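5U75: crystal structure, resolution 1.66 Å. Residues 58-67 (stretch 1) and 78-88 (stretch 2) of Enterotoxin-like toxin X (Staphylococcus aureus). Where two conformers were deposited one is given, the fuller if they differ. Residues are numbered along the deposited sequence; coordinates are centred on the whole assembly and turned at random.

Stretch 1 (58-67) NENQVRIHLE
Stretch 2 (78-88) TPKRNITLNKE

The contact is an antiparallel pairing of strand 61-67 with strand 81-86, their N-to-C directions 155° apart and their axes approaching to 4.6 Å. Its core is a backbone ladder. Val62 N donates to Leu85 O (2.8 Å) and Leu85 N returns to Val62 O (2.9 Å); two residues on, Ile64 N meets Ile83 O (2.8 Å) and Ile83 N meets Ile64 O (2.9 Å). These wide pairs, Val62-Leu85 and Ile64-Ile83, have CA-CA distances of 5.4 and 5.2 Å. They alternate with the narrow, non-hydrogen-bonded pairs Gln61-Asn86, Arg63-Thr84 and His65-Asn82 (CA-CA 4.4, 4.4 and 4.3 Å), where CA-H groups approach carbonyls, as in Arg63 CA to Ile83 O at 3.4 Å. Both strands keep extended torsions, for example -121/124 at Arg63 and -154/158 at Asn82.

Just before strand 61-67 and just after strand 81-86 the contact continues. A type I turn from Asn58 to Gln61 (Glu59 -60/-27, Asn60 -95/13) presents two carbonyls to Lys87, which needs no acidic partner here: its N reaches Asn60 O at 2.7 Å, and its side chain, chi1 m and then all t, carries NZ to Glu59 O at 2.9 Å. Val62 CG1 rests 3.7 Å from Lys87 CG.

The face bearing Arg63, His65, Asn82 and Thr84 is polar. Thr84 (m) OG1 lies near the guanidinium plane of Arg63 (t, t, m), so it accepts from both NE (2.9 Å) and NH2 (3.2 Å). Water 2 links ND1 of His65 (m, 2.7 Å) to ND2 of Asn82 (p, 3.0 Å); water 1 joins Gln61 NE2 (2.9 Å) to Asn86 OD1 (2.8 Å).

The face bearing Val62, Ile64, Leu66, Arg81, Ile83 and Leu85 is mostly apolar. Ile64 (m, t) sets CB 3.8 Å from CG1 of Ile83 (p, t) and CD1 3.9 Å from CD1 of Leu85 (m, t), combining direct and diagonal packing. Val62 (m) places CG2 4.2 Å from Leu85 CB. Leu66 (m, p) adds a bond from its N to Arg81 O (3.0 Å).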

# COMPACT_ATOMS: atom_id res chain seq x y z
N ASN A 58 9.27 10.60 16.32
CA ASN A 58 9.00 11.90 16.96
C ASN A 58 7.56 11.90 17.47
O ASN A 58 6.73 11.10 17.02
CB ASN A 58 9.06 13.09 16.00
CG ASN A 58 10.27 13.13 15.10
OD1 ASN A 58 11.39 12.76 15.48
ND2 ASN A 58 10.04 13.61 13.86
N GLU A 59 7.24 12.88 18.33
CA GLU A 59 5.87 13.09 18.81
C GLU A 59 4.88 13.39 17.66
O GLU A 59 3.69 13.12 17.80
CB GLU A 59 5.83 14.26 19.83
N ASN A 60 5.37 13.93 16.55
CA ASN A 60 4.53 14.26 15.39
C ASN A 60 4.49 13.17 14.30
O ASN A 60 4.05 13.46 13.19
CB ASN A 60 4.99 15.60 14.77
CG ASN A 60 6.39 15.52 14.19
OD1 ASN A 60 7.12 14.55 14.44
ND2 ASN A 60 6.78 16.54 13.42
N GLN A 61 4.98 11.97 14.60
CA GLN A 61 4.98 10.86 13.64
C GLN A 61 4.14 9.70 14.11
O GLN A 61 3.96 9.51 15.29
CB GLN A 61 6.40 10.33 13.40
CG GLN A 61 7.31 11.29 12.70
CD GLN A 61 8.68 10.69 12.49
OE1 GLN A 61 9.34 10.26 13.45
NE2 GLN A 61 9.12 10.63 11.26
N VAL A 62 3.65 8.91 13.16
CA VAL A 62 3.04 7.62 13.43
C VAL A 62 3.72 6.59 12.56
O VAL A 62 4.26 6.95 11.51
CB VAL A 62 1.52 7.60 13.12
CG1 VAL A 62 0.79 8.53 14.08
CG2 VAL A 62 1.21 7.98 11.69
N ARG A 63 3.67 5.34 12.99
CA ARG A 63 4.14 4.21 12.19
C ARG A 63 2.96 3.28 12.01
O ARG A 63 2.35 2.84 12.98
CB ARG A 63 5.28 3.47 12.86
CG ARG A 63 5.85 2.37 11.97
CD ARG A 63 7.27 2.03 12.38
NE ARG A 63 8.18 3.15 12.10
CZ ARG A 63 9.20 3.55 12.87
NH1 ARG A 63 9.50 2.97 14.03
NH2 ARG A 63 9.94 4.58 12.48
N ILE A 64 2.64 3.00 10.76
CA ILE A 64 1.51 2.15 10.40
C ILE A 64 2.07 0.85 9.85
O ILE A 64 2.76 0.84 8.82
CB ILE A 64 0.61 2.87 9.39
CG1 ILE A 64 0.06 4.16 10.03
CG2 ILE A 64 -0.49 1.94 8.88
CD1 ILE A 64 -0.51 5.09 9.00
N HIS A 65 1.82 -0.24 10.56
CA HIS A 65 2.34 -1.55 10.15
C HIS A 65 1.40 -2.21 9.15
O HIS A 65 0.18 -2.15 9.30
CB HIS A 65 2.57 -2.43 11.36
CG HIS A 65 3.62 -1.89 12.26
ND1 HIS A 65 4.96 -2.12 12.04
CD2 HIS A 65 3.55 -1.06 13.33
CE1 HIS A 65 5.67 -1.49 12.96
NE2 HIS A 65 4.84 -0.83 13.75
N LEU A 66 2.00 -2.78 8.11
CA LEU A 66 1.30 -3.56 7.10
C LEU A 66 1.39 -5.01 7.55
O LEU A 66 2.49 -5.56 7.64
CB LEU A 66 1.93 -3.35 5.73
CG LEU A 66 1.48 -2.07 4.99
CD1 LEU A 66 1.64 -0.79 5.79
CD2 LEU A 66 2.22 -1.96 3.68
N GLU A 67 0.24 -5.60 7.87
CA GLU A 67 0.18 -6.94 8.47
C GLU A 67 -0.73 -7.80 7.60
O GLU A 67 -1.94 -7.60 7.57
CB GLU A 67 -0.36 -6.84 9.90
CG GLU A 67 0.47 -5.93 10.80
CD GLU A 67 -0.05 -5.89 12.23
OE1 GLU A 67 -0.12 -4.78 12.80
OE2 GLU A 67 -0.40 -6.96 12.77
N THR A 78 4.74 -13.66 3.96
CA THR A 78 4.34 -12.76 5.03
C THR A 78 5.35 -11.58 5.10
O THR A 78 6.12 -11.48 6.03
CB THR A 78 4.27 -13.50 6.39
OG1 THR A 78 5.53 -14.12 6.68
CG2 THR A 78 3.19 -14.56 6.36
N PRO A 79 5.37 -10.73 4.06
CA PRO A 79 6.37 -9.65 4.01
C PRO A 79 6.14 -8.66 5.15
O PRO A 79 5.00 -8.42 5.49
CB PRO A 79 6.15 -9.01 2.63
CG PRO A 79 4.74 -9.35 2.27
CD PRO A 79 4.45 -10.69 2.90
N LYS A 80 7.21 -8.15 5.75
CA LYS A 80 7.10 -7.20 6.86
C LYS A 80 7.47 -5.81 6.33
O LYS A 80 8.58 -5.59 5.84
CB LYS A 80 8.00 -7.63 8.03
N ARG A 81 6.49 -4.91 6.35
CA ARG A 81 6.66 -3.55 5.85
C ARG A 81 5.86 -2.62 6.74
O ARG A 81 4.90 -3.02 7.39
CB ARG A 81 6.17 -3.43 4.41
CG ARG A 81 6.95 -4.22 3.38
CD ARG A 81 8.37 -3.71 3.19
NE ARG A 81 9.09 -4.39 2.12
CZ ARG A 81 9.70 -5.57 2.21
NH1 ARG A 81 9.68 -6.29 3.32
NH2 ARG A 81 10.34 -6.06 1.15
N ASN A 82 6.30 -1.37 6.80
CA ASN A 82 5.58 -0.37 7.56
C ASN A 82 5.85 1.01 6.98
O ASN A 82 6.84 1.21 6.26
CB ASN A 82 5.92 -0.44 9.06
CG ASN A 82 7.40 -0.28 9.36
OD1 ASN A 82 7.99 0.76 9.07
ND2 ASN A 82 8.00 -1.29 9.97
N ILE A 83 4.95 1.94 7.25
CA ILE A 83 5.09 3.29 6.74
C ILE A 83 5.12 4.26 7.91
O ILE A 83 4.34 4.16 8.84
CB ILE A 83 4.04 3.65 5.67
CG1 ILE A 83 2.61 3.64 6.23
CG2 ILE A 83 4.20 2.68 4.49
CD1 ILE A 83 1.55 3.99 5.21
N THR A 84 6.06 5.19 7.84
CA THR A 84 6.28 6.17 8.89
C THR A 84 5.87 7.53 8.33
O THR A 84 6.48 8.01 7.37
CB THR A 84 7.74 6.18 9.36
OG1 THR A 84 8.11 4.86 9.82
CG2 THR A 84 7.93 7.16 10.52
N LEU A 85 4.84 8.14 8.94
CA LEU A 85 4.22 9.34 8.41
C LEU A 85 4.10 10.43 9.47
O LEU A 85 4.02 10.14 10.66
CB LEU A 85 2.80 9.04 7.91
CG LEU A 85 2.59 7.88 6.94
CD1 LEU A 85 1.10 7.73 6.68
CD2 LEU A 85 3.34 8.12 5.65
N ASN A 86 4.03 11.67 9.02
CA ASN A 86 3.65 12.77 9.92
C ASN A 86 2.18 12.67 10.31
O ASN A 86 1.34 12.21 9.52
CB ASN A 86 3.95 14.12 9.27
CG ASN A 86 5.45 14.35 9.12
OD1 ASN A 86 6.25 13.73 9.81
ND2 ASN A 86 5.82 15.24 8.22
N LYS A 87 1.90 13.06 11.56
CA LYS A 87 0.53 13.25 12.05
C LYS A 87 -0.10 14.44 11.35
O LYS A 87 0.30 15.59 11.56
CB LYS A 87 0.49 13.47 13.57
CG LYS A 87 0.70 12.21 14.38
CD LYS A 87 0.75 12.52 15.87
CE LYS A 87 1.21 11.32 16.68
NZ LYS A 87 1.17 11.66 18.13
N GLU A 88 -1.07 14.18 10.49
CA GLU A 88 -1.76 15.24 9.77
C GLU A 88 -2.92 14.65 9.01
O GLU A 88 -2.99 13.43 8.86
CB GLU A 88 -0.84 15.96 8.76
CG GLU A 88 -0.27 15.06 7.69
CD GLU A 88 0.75 15.76 6.79
OE1 GLU A 88 0.86 17.01 6.81
OE2 GLU A 88 1.43 15.06 6.05
O HOH W 1 7.57 11.40 8.97
O HOH W 2 6.40 -3.78 10.39
O HOH W 3 4.86 -5.62 9.07
O HOH W 4 2.73 -8.34 6.75